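Local atomic coordinates of nitrogenase molybdenum-iron protein alpha chain (Clostridium pasteurianum, PDB entry 4WES), a protein that catalyses, within the nitrogenase complex, the reduction of dinitrogen to ammonium and carries an iron-molybdenum cofactor, sharing an iron-sulfur cluster with its beta-chain partner. Residues Glu129-Phe134 against Ile165-His170; His135-Gly140 against Ala244-Val249; Glu230-His235 against Glu313-Glu318; Leu257-Cys262 against Arg297-Cys302. All coordinates share one frame; numbering follows the deposited sequence.

Contact 1 of 4, residues Glu129-Phe134 against Ile165-His170; sequences EAYEMF and IGIPVH
A CH-pi contact at the protein surface joins Tyr131, near the end of helix 120-134, to Ile165, the last residue of helix 154-165, with Ile167 of the following turn alongside. The CB of Ile165 stands over the centre of the phenol ring, 3.8 Å from the Tyr131 centroid and only 12° off the ring normal. The isoleucine straddles that face: its CG2 branch lies near CD2 of Tyr131, and its CD1 reaches back toward CB and CD1. Ile167 comes instead to the edge, where its CD1 is 3.8 Å from Tyr131 CD1. The ring can extend toward both isoleucines because CG of Tyr131 is anti to its backbone N (chi1 175°). Gly166, at positive phi, takes the chain out of helix 154-165 and into the turn before strand 169-172; Ile165 and Ile167 also pack on Ile139 of the adjoining strand 138-143. At the polar end a water bridges the segments, 2.8 Å from Tyr131 OH and donating to Ile165 O, also at 2.8 Å. Tyrosine suits this boundary position: its ring carbons pack against branched aliphatic groups, while its hydroxyl reaches the water that satisfies a carbonyl at the helix end.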
# COMPACT_ATOMS: atom_id res chain seq x y z
N GLU A 129 0.91 18.52 35.97
CA GLU A 129 1.07 18.65 34.52
C GLU A 129 -0.22 18.35 33.80
O GLU A 129 -0.58 19.09 32.88
CB GLU A 129 2.22 17.78 34.01
CG GLU A 129 3.59 18.31 34.38
CD GLU A 129 4.78 17.46 33.96
OE1 GLU A 129 4.61 16.36 33.43
OE2 GLU A 129 5.92 17.95 34.16
N ALA A 130 -0.92 17.30 34.21
CA ALA A 130 -2.19 16.99 33.55
C ALA A 130 -3.20 18.13 33.71
O ALA A 130 -3.90 18.48 32.77
CB ALA A 130 -2.78 15.72 34.12
N TYR A 131 -3.28 18.70 34.91
CA TYR A 131 -4.20 19.78 35.14
C TYR A 131 -3.86 21.00 34.30
O TYR A 131 -4.74 21.57 33.62
CB TYR A 131 -4.21 20.16 36.65
CG TYR A 131 -5.06 21.38 36.89
CD1 TYR A 131 -6.45 21.30 36.82
CD2 TYR A 131 -4.49 22.61 37.10
CE1 TYR A 131 -7.23 22.42 36.95
CE2 TYR A 131 -5.27 23.73 37.27
CZ TYR A 131 -6.63 23.63 37.16
OH TYR A 131 -7.43 24.75 37.32
N GLU A 132 -2.61 21.43 34.34
CA GLU A 132 -2.23 22.64 33.64
C GLU A 132 -2.32 22.48 32.13
O GLU A 132 -2.59 23.44 31.44
CB GLU A 132 -0.84 23.11 34.04
CG GLU A 132 -0.68 23.47 35.50
CD GLU A 132 -1.49 24.67 35.97
OE1 GLU A 132 -1.69 24.78 37.20
OE2 GLU A 132 -1.89 25.51 35.12
N MET A 133 -2.10 21.26 31.63
CA MET A 133 -2.18 21.05 30.19
C MET A 133 -3.59 20.89 29.69
O MET A 133 -3.90 21.32 28.58
CB MET A 133 -1.37 19.80 29.80
CG MET A 133 0.11 20.05 29.95
SD MET A 133 1.12 18.59 29.64
CE MET A 133 0.94 18.46 27.88
N PHE A 134 -4.44 20.23 30.47
CA PHE A 134 -5.72 19.73 29.93
C PHE A 134 -6.96 20.27 30.59
O PHE A 134 -8.04 20.17 30.01
CB PHE A 134 -5.73 18.19 29.97
CG PHE A 134 -4.61 17.59 29.19
CD1 PHE A 134 -4.50 17.81 27.83
CD2 PHE A 134 -3.64 16.84 29.81
CE1 PHE A 134 -3.43 17.30 27.11
CE2 PHE A 134 -2.58 16.33 29.09
CZ PHE A 134 -2.47 16.56 27.74
N ILE A 165 -5.37 22.36 43.04
CA ILE A 165 -5.77 22.64 41.66
C ILE A 165 -7.25 23.00 41.51
O ILE A 165 -7.67 23.61 40.52
CB ILE A 165 -5.39 21.50 40.71
CG1 ILE A 165 -6.21 20.23 40.96
CG2 ILE A 165 -3.89 21.27 40.76
CD1 ILE A 165 -5.87 19.08 40.02
N GLY A 166 -8.08 22.63 42.49
CA GLY A 166 -9.46 23.08 42.49
C GLY A 166 -10.43 22.22 41.69
O GLY A 166 -11.52 22.68 41.41
N ILE A 167 -10.03 20.99 41.35
CA ILE A 167 -10.92 20.02 40.71
C ILE A 167 -10.78 18.71 41.46
O ILE A 167 -9.81 18.48 42.19
CB ILE A 167 -10.66 19.81 39.18
CG1 ILE A 167 -9.27 19.21 38.92
CG2 ILE A 167 -10.91 21.11 38.43
CD1 ILE A 167 -9.13 18.68 37.52
N PRO A 168 -11.74 17.80 41.26
CA PRO A 168 -11.67 16.53 41.98
C PRO A 168 -10.51 15.65 41.48
O PRO A 168 -10.24 15.64 40.26
CB PRO A 168 -13.01 15.88 41.68
CG PRO A 168 -13.95 17.03 41.35
CD PRO A 168 -13.04 17.96 40.61
N VAL A 169 -9.87 14.95 42.39
CA VAL A 169 -8.86 13.95 42.05
C VAL A 169 -9.25 12.70 42.80
O VAL A 169 -9.35 12.70 44.02
CB VAL A 169 -7.43 14.40 42.41
CG1 VAL A 169 -6.42 13.40 41.91
CG2 VAL A 169 -7.12 15.77 41.82
N HIS A 170 -9.47 11.61 42.08
CA HIS A 170 -9.97 10.37 42.66
C HIS A 170 -8.92 9.29 42.59
O HIS A 170 -8.47 8.92 41.49
CB HIS A 170 -11.22 9.89 41.93
CG HIS A 170 -12.31 10.92 41.93
ND1 HIS A 170 -12.89 11.35 43.10
CD2 HIS A 170 -12.93 11.58 40.94
CE1 HIS A 170 -13.83 12.23 42.81
NE2 HIS A 170 -13.87 12.41 41.52
O HOH W 1 -9.65 24.84 39.04

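Contact 2 of 4, residues His135-Gly140 against Ala244-Val249; sequences HPAAIG and ATYEKV
Tyr246, in the first turn of the short helix 246-250, packs on Ala137 and Ala138 by strand 138-143, a member of the parallel sheet formed with strands 106-107, 69-74 and 169-172. The tyrosine supplies the aromatic surface. The methyl of Ala138 sits over one face of its ring, CB lying 3.6 Å from the Tyr246 centroid and 17° off the normal, displaced toward CE1, which it approaches to 3.5 Å. This is a CH-pi contact, and the small alanine side chain lets the flat ring come close to the strand. Ala137 touches nearer the root of the tyrosine, with CB to CB of Tyr246 at 3.7 Å. A chi1 of -177° swings the Tyr246 ring away from its own backbone N and across the two alanines. Thr245 is the N-cap of the helix: its OG1 accepts from Lys248 N at 3.0 Å, using the side-chain hydroxyl to satisfy an amide of the first turn. The phenol oxygen of Tyr246, buried at the far end, is hydrogen-bonded to NE2 of His170. Around the ring, Met69 and Pro168 add further packing, placing the helix start against strands 138-143 and 69-74 and the loop that leads into strand 169-172.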
# COMPACT_ATOMS: atom_id res chain seq x y z
N HIS A 135 -6.83 20.83 31.79
CA HIS A 135 -7.98 21.35 32.56
C HIS A 135 -9.20 20.44 32.44
O HIS A 135 -10.28 20.90 32.01
CB HIS A 135 -8.32 22.80 32.17
CG HIS A 135 -7.21 23.73 32.52
ND1 HIS A 135 -6.19 24.03 31.66
CD2 HIS A 135 -6.93 24.38 33.68
CE1 HIS A 135 -5.33 24.84 32.25
NE2 HIS A 135 -5.76 25.07 33.48
N PRO A 136 -9.08 19.19 32.86
CA PRO A 136 -10.20 18.27 32.72
C PRO A 136 -11.28 18.49 33.81
O PRO A 136 -11.08 19.28 34.74
CB PRO A 136 -9.52 16.92 32.89
CG PRO A 136 -8.47 17.23 33.93
CD PRO A 136 -7.93 18.57 33.54
N ALA A 137 -12.37 17.74 33.72
CA ALA A 137 -13.41 17.80 34.72
C ALA A 137 -12.94 17.25 36.07
O ALA A 137 -13.39 17.65 37.13
CB ALA A 137 -14.63 17.05 34.24
N ALA A 138 -12.04 16.26 35.99
CA ALA A 138 -11.52 15.52 37.15
C ALA A 138 -10.30 14.76 36.68
O ALA A 138 -10.10 14.59 35.48
CB ALA A 138 -12.55 14.58 37.73
N ILE A 139 -9.53 14.31 37.65
CA ILE A 139 -8.37 13.43 37.41
C ILE A 139 -8.54 12.18 38.22
O ILE A 139 -8.97 12.24 39.38
CB ILE A 139 -7.06 14.17 37.75
CG1 ILE A 139 -6.88 15.35 36.77
CG2 ILE A 139 -5.86 13.21 37.74
CD1 ILE A 139 -5.75 16.30 37.12
N GLY A 140 -8.26 11.03 37.62
CA GLY A 140 -8.17 9.77 38.35
C GLY A 140 -6.73 9.32 38.46
O GLY A 140 -5.93 9.55 37.55
N ALA A 244 -19.61 8.59 28.79
CA ALA A 244 -20.04 9.46 29.88
C ALA A 244 -19.15 10.68 30.02
O ALA A 244 -17.94 10.62 29.87
CB ALA A 244 -20.02 8.70 31.20
N THR A 245 -19.80 11.79 30.40
CA THR A 245 -19.09 12.89 31.02
C THR A 245 -19.04 12.68 32.52
O THR A 245 -19.93 12.04 33.13
CB THR A 245 -19.76 14.24 30.74
OG1 THR A 245 -21.05 14.23 31.34
CG2 THR A 245 -19.81 14.52 29.26
N TYR A 246 -18.04 13.30 33.15
CA TYR A 246 -17.95 13.29 34.60
C TYR A 246 -19.21 13.86 35.23
O TYR A 246 -19.76 13.32 36.21
CB TYR A 246 -16.70 14.07 35.01
CG TYR A 246 -16.42 14.09 36.48
CD1 TYR A 246 -15.85 12.99 37.11
CD2 TYR A 246 -16.72 15.22 37.25
CE1 TYR A 246 -15.58 12.99 38.45
CE2 TYR A 246 -16.42 15.22 38.60
CZ TYR A 246 -15.86 14.12 39.21
OH TYR A 246 -15.61 14.14 40.55
N GLU A 247 -19.71 14.98 34.68
CA GLU A 247 -20.90 15.62 35.23
C GLU A 247 -22.12 14.71 35.17
O GLU A 247 -22.95 14.72 36.09
CB GLU A 247 -21.13 16.93 34.51
CG GLU A 247 -22.36 17.69 34.97
CD GLU A 247 -22.47 19.00 34.23
OE1 GLU A 247 -23.41 19.12 33.42
OE2 GLU A 247 -21.61 19.88 34.46
N LYS A 248 -22.25 13.92 34.11
CA LYS A 248 -23.39 13.01 34.06
C LYS A 248 -23.30 11.97 35.16
O LYS A 248 -24.32 11.58 35.76
CB LYS A 248 -23.57 12.37 32.67
CG LYS A 248 -24.20 13.40 31.74
CD LYS A 248 -24.16 13.16 30.27
CE LYS A 248 -25.04 12.05 29.87
NZ LYS A 248 -25.14 11.84 28.36
N VAL A 249 -22.09 11.45 35.43
CA VAL A 249 -21.97 10.52 36.53
C VAL A 249 -22.31 11.21 37.87
O VAL A 249 -22.99 10.63 38.73
CB VAL A 249 -20.58 9.87 36.56
CG1 VAL A 249 -20.48 8.83 37.65
CG2 VAL A 249 -20.25 9.21 35.20

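Contact 3 of 4, residues Glu230-His235 against Glu313-Glu318; sequences EKIGYH and EEVIAE
The backbones come closest where the last turn of helix 221-232 passes the long helix 306-334, with CA of Ile232 and CA of Val315 6.6 Å apart. Helix 221-232 ends here in a Schellman motif: Tyr234 N bonds back to Leu229 O and Gly233 N to Glu230 O. Gly233 is the C-prime residue, and its positive phi is easily adopted by a residue without a side chain. Beside this helix end, Ile232 and Val315 make the apolar part of the contact. CG1 of the isoleucine meets CG2 of Val315 at 3.8 Å and lies equally close to its CB, fitting against the branch point of the valine. Two apolar side chains suit the buried side, and the branches of the valine give CG1 of Ile232 a surface to rest on; Leu296, Leu308 and Thr312 also pack on Ile232, and Val228 packs on Val315. Toward the outside, a salt bridge replaces the hydrophobic packing. The Lys231 chain bends at chi3 (75°), its CE passing 4.2 Å from Val315 CG1 before the ammonium arrives at Glu318. That ammonium has a second carboxylate partner in Glu319, so two acidic residues of helix 306-334 share one lysine. Lys231 NZ donates to Glu318 OE2 over 2.7 Å, reaching the oxygen on its anti side and 35° out of the carboxylate plane.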
# COMPACT_ATOMS: atom_id res chain seq x y z
N GLU A 230 -34.70 7.09 23.37
CA GLU A 230 -35.11 8.46 23.14
C GLU A 230 -36.30 8.54 22.16
O GLU A 230 -37.18 9.42 22.34
CB GLU A 230 -33.90 9.29 22.66
CG GLU A 230 -32.92 9.47 23.81
CD GLU A 230 -31.55 10.06 23.45
OE1 GLU A 230 -30.83 10.42 24.42
OE2 GLU A 230 -31.18 10.21 22.26
N LYS A 231 -36.37 7.65 21.17
CA LYS A 231 -37.54 7.60 20.29
C LYS A 231 -38.83 7.31 21.06
O LYS A 231 -39.89 7.87 20.74
CB LYS A 231 -37.38 6.51 19.21
CG LYS A 231 -36.65 6.86 17.96
CD LYS A 231 -36.50 5.63 17.07
CE LYS A 231 -37.80 5.29 16.39
NZ LYS A 231 -37.54 4.40 15.23
N ILE A 232 -38.75 6.46 22.07
CA ILE A 232 -39.92 6.12 22.85
C ILE A 232 -40.32 7.31 23.75
O ILE A 232 -41.52 7.51 24.05
CB ILE A 232 -39.67 4.85 23.66
CG1 ILE A 232 -39.54 3.66 22.70
CG2 ILE A 232 -40.77 4.64 24.67
CD1 ILE A 232 -38.95 2.42 23.33
N GLY A 233 -39.32 8.07 24.20
CA GLY A 233 -39.59 9.26 25.01
C GLY A 233 -38.87 9.31 26.34
O GLY A 233 -39.11 10.25 27.11
N TYR A 234 -38.00 8.36 26.63
CA TYR A 234 -37.22 8.43 27.86
C TYR A 234 -36.16 9.50 27.78
O TYR A 234 -35.65 9.83 26.69
CB TYR A 234 -36.54 7.09 28.14
CG TYR A 234 -37.53 5.96 28.41
CD1 TYR A 234 -38.20 5.88 29.63
CD2 TYR A 234 -37.81 5.01 27.44
CE1 TYR A 234 -39.12 4.87 29.89
CE2 TYR A 234 -38.72 4.00 27.68
CZ TYR A 234 -39.38 3.93 28.90
OH TYR A 234 -40.28 2.94 29.16
N HIS A 235 -35.77 10.01 28.94
CA HIS A 235 -34.61 10.83 29.07
C HIS A 235 -33.50 9.91 29.59
O HIS A 235 -33.62 9.38 30.69
CB HIS A 235 -34.83 11.97 30.07
CG HIS A 235 -33.59 12.75 30.32
ND1 HIS A 235 -32.96 12.81 31.55
CD2 HIS A 235 -32.84 13.49 29.48
CE1 HIS A 235 -31.88 13.56 31.45
NE2 HIS A 235 -31.78 13.99 30.21
N GLU A 313 -44.72 0.15 22.01
CA GLU A 313 -45.17 -0.85 21.04
C GLU A 313 -45.03 -0.34 19.60
O GLU A 313 -44.68 -1.11 18.70
CB GLU A 313 -46.58 -1.35 21.35
CG GLU A 313 -46.64 -2.08 22.68
CD GLU A 313 -45.77 -3.32 22.71
OE1 GLU A 313 -45.17 -3.59 23.75
OE2 GLU A 313 -45.68 -4.03 21.69
N GLU A 314 -45.28 0.95 19.36
CA GLU A 314 -45.08 1.50 18.02
C GLU A 314 -43.62 1.37 17.60
O GLU A 314 -43.33 0.99 16.46
CB GLU A 314 -45.47 2.97 17.94
CG GLU A 314 -46.96 3.18 18.06
CD GLU A 314 -47.37 4.63 18.18
OE1 GLU A 314 -46.49 5.53 18.34
OE2 GLU A 314 -48.60 4.85 18.11
N VAL A 315 -42.70 1.74 18.49
CA VAL A 315 -41.29 1.70 18.15
C VAL A 315 -40.78 0.27 17.95
O VAL A 315 -40.07 -0.01 17.00
CB VAL A 315 -40.46 2.47 19.20
CG1 VAL A 315 -38.97 2.26 19.00
CG2 VAL A 315 -40.80 3.97 19.13
N ILE A 316 -41.20 -0.64 18.83
CA ILE A 316 -40.85 -2.06 18.67
C ILE A 316 -41.30 -2.54 17.28
O ILE A 316 -40.51 -3.15 16.54
CB ILE A 316 -41.45 -2.94 19.78
CG1 ILE A 316 -40.72 -2.70 21.11
CG2 ILE A 316 -41.39 -4.41 19.41
CD1 ILE A 316 -41.43 -3.28 22.29
N ALA A 317 -42.54 -2.25 16.92
CA ALA A 317 -43.06 -2.77 15.66
C ALA A 317 -42.31 -2.19 14.45
O ALA A 317 -41.98 -2.94 13.52
CB ALA A 317 -44.53 -2.47 15.54
N GLU A 318 -42.01 -0.89 14.49
CA GLU A 318 -41.35 -0.28 13.35
C GLU A 318 -39.89 -0.75 13.24
O GLU A 318 -39.37 -0.99 12.14
CB GLU A 318 -41.44 1.23 13.34
CG GLU A 318 -40.55 1.96 14.25
CD GLU A 318 -40.89 3.42 14.30
OE1 GLU A 318 -41.86 3.84 13.64
OE2 GLU A 318 -40.23 4.14 15.03

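Contact 4 of 4, residues Leu257-Cys262 against Arg297-Cys302; sequences LNLVQC and RDMAKC. With ICS (iron-sulfur-molybdenum cluster with interstitial carbon), chain F.
Leu259 and Met299 form the close-packed part of this contact between strand 257-260 and helix 289-303, their side chains crossing at about a right angle. CD1 of Leu259 is 3.6 Å from the methyl CE of Met299 and 3.7 Å from its SD, while the other leucine branch, CD2, lies 3.9 Å from Met299 CG. The methionine chain is extended through chi2 and bends at chi3 (69°), bringing its thioether end round the leucine fork. A flexible, unbranched residue suits this task; Ile210 and Ile282, from the strands flanking 257-260, pack on the same pair. Leu257, two residues earlier and facing the same helix, makes a looser contact, its CD2 lying 4.1 Å from CB of Cys302. Cys302 is partly exposed, and its carbonyl is hydrogen-bonded to a methylpentanediol molecule probably derived from the crystallisation liquor. At the other end, the chain leaving strand 257-260 turns through Gln261 and then presents the metal ligand Cys262, at the N-cap of helix 263-277. Its SG binds an iron of the iron-molybdenum cluster, FE1, at 2.3 Å. Helix 289-303 thus packs against a parallel beta-sheet with a cofactor ligand in the loop that follows the carboxyl end of one strand, at the start of the next helix, the usual place for active sites in alpha/beta domains.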
# COMPACT_ATOMS: atom_id res chain seq x y z
N LEU A 257 -35.35 5.29 37.34
CA LEU A 257 -35.15 3.86 37.19
C LEU A 257 -33.77 3.60 36.65
O LEU A 257 -33.37 4.20 35.65
CB LEU A 257 -36.21 3.27 36.22
CG LEU A 257 -36.20 1.74 36.03
CD1 LEU A 257 -36.55 1.01 37.32
CD2 LEU A 257 -37.17 1.40 34.92
N ASN A 258 -33.05 2.69 37.33
CA ASN A 258 -31.76 2.21 36.85
C ASN A 258 -31.94 0.90 36.07
O ASN A 258 -32.67 -0.00 36.51
CB ASN A 258 -30.82 1.95 38.03
CG ASN A 258 -30.13 3.19 38.53
OD1 ASN A 258 -29.75 4.04 37.73
ND2 ASN A 258 -29.84 3.23 39.84
N LEU A 259 -31.28 0.82 34.92
CA LEU A 259 -31.31 -0.37 34.07
C LEU A 259 -29.93 -1.02 34.18
O LEU A 259 -28.95 -0.41 33.79
CB LEU A 259 -31.60 0.01 32.64
CG LEU A 259 -32.77 0.95 32.37
CD1 LEU A 259 -32.89 1.25 30.88
CD2 LEU A 259 -34.07 0.46 32.93
N VAL A 260 -29.85 -2.26 34.59
CA VAL A 260 -28.56 -2.93 34.79
C VAL A 260 -28.29 -3.88 33.64
O VAL A 260 -28.91 -4.95 33.54
CB VAL A 260 -28.53 -3.64 36.15
CG1 VAL A 260 -27.29 -4.50 36.31
CG2 VAL A 260 -28.61 -2.62 37.29
N GLN A 261 -27.37 -3.50 32.76
CA GLN A 261 -26.98 -4.33 31.62
C GLN A 261 -25.92 -5.36 32.07
O GLN A 261 -26.20 -6.54 32.07
CB GLN A 261 -26.48 -3.46 30.45
CG GLN A 261 -26.00 -4.24 29.22
CD GLN A 261 -27.10 -5.01 28.56
OE1 GLN A 261 -28.19 -4.48 28.34
NE2 GLN A 261 -26.81 -6.26 28.19
N CYS A 262 -24.76 -4.88 32.48
CA CYS A 262 -23.76 -5.76 33.07
C CYS A 262 -23.99 -5.86 34.58
O CYS A 262 -23.65 -4.91 35.32
CB CYS A 262 -22.34 -5.27 32.81
SG CYS A 262 -21.18 -6.33 33.66
N ARG A 297 -40.53 -3.58 27.32
CA ARG A 297 -41.83 -3.86 27.92
C ARG A 297 -41.78 -3.84 29.45
O ARG A 297 -42.70 -3.34 30.10
CB ARG A 297 -42.40 -5.17 27.38
CG ARG A 297 -42.84 -5.03 25.92
CD ARG A 297 -43.22 -6.34 25.29
NE ARG A 297 -43.77 -6.07 23.98
CZ ARG A 297 -43.96 -6.99 23.04
NH1 ARG A 297 -43.56 -8.24 23.24
NH2 ARG A 297 -44.50 -6.64 21.90
N ASP A 298 -40.67 -4.28 30.03
CA ASP A 298 -40.52 -4.20 31.49
C ASP A 298 -40.46 -2.74 31.95
O ASP A 298 -41.03 -2.36 32.98
CB ASP A 298 -39.25 -4.91 31.93
CG ASP A 298 -39.34 -6.43 31.92
OD1 ASP A 298 -40.46 -6.98 31.92
OD2 ASP A 298 -38.28 -7.06 32.03
N MET A 299 -39.71 -1.94 31.19
CA MET A 299 -39.57 -0.52 31.52
C MET A 299 -40.95 0.15 31.46
O MET A 299 -41.33 0.92 32.35
CB MET A 299 -38.65 0.18 30.53
CG MET A 299 -37.21 -0.23 30.65
SD MET A 299 -36.21 0.52 29.36
CE MET A 299 -36.26 2.22 29.91
N ALA A 300 -41.74 -0.15 30.43
CA ALA A 300 -43.06 0.46 30.28
C ALA A 300 -43.97 0.04 31.43
O ALA A 300 -44.75 0.84 31.94
CB ALA A 300 -43.68 0.07 28.95
N LYS A 301 -43.86 -1.20 31.89
CA LYS A 301 -44.63 -1.64 33.03
C LYS A 301 -44.28 -0.85 34.30
O LYS A 301 -45.16 -0.50 35.08
CB LYS A 301 -44.45 -3.14 33.28
CG LYS A 301 -45.17 -4.01 32.26
CD LYS A 301 -44.78 -5.48 32.35
CE LYS A 301 -45.40 -6.23 31.18
NZ LYS A 301 -45.00 -7.65 31.18
N CYS A 302 -42.99 -0.57 34.48
CA CYS A 302 -42.57 0.19 35.66
C CYS A 302 -43.11 1.61 35.65
O CYS A 302 -43.56 2.10 36.69
CB CYS A 302 -41.03 0.22 35.76
SG CYS A 302 -40.26 -1.36 36.17
FE1 ICS F . -19.36 -6.29 32.28
MO1 ICS F . -13.97 -7.79 28.15
FE2 ICS F . -16.73 -6.66 32.21
FE3 ICS F . -17.96 -5.45 30.17
FE4 ICS F . -18.36 -8.04 30.63
FE5 ICS F . -16.34 -8.62 29.12
FE6 ICS F . -14.75 -7.20 30.65
FE7 ICS F . -15.95 -6.06 28.66
CX ICS F . -16.72 -7.03 30.25
S1A ICS F . -18.23 -8.19 32.92
S1B ICS F . -14.34 -9.27 29.93
S2A ICS F . -17.80 -4.66 32.31
S2B ICS F . -14.58 -6.75 32.78
S3A ICS F . -18.18 -9.90 29.41
S3B ICS F . -13.82 -5.71 29.29
S4A ICS F . -19.97 -6.50 30.06
S4B ICS F . -16.06 -7.65 27.11
S5A ICS F . -17.22 -4.28 28.41

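Overall arrangement
From the N terminus, helix 120-134 opens contact 1, which closes at Ile165-His170 after the chain has passed through strand 138-143. Contact 2 opens within that loop at His135-Gly140 and closes far beyond it at Ala244-Val249, so the two cross; both reach one parallel sheet, where a probable backbone bond runs from His170 N to Ile139 O. Contact 3 opens at Glu230-His235 before contact 2 has closed, crossing it as well, and joins helices 221-232 and 306-334. Contact 4, nested inside its loop and linked to it by the Arg297-Glu313 salt bridge, packs helix 289-303 on the parallel sheet of strands 235-239, 209-215, 257-260 and 281-283, whose strand 257-260 leads to the cofactor ligand Cys262.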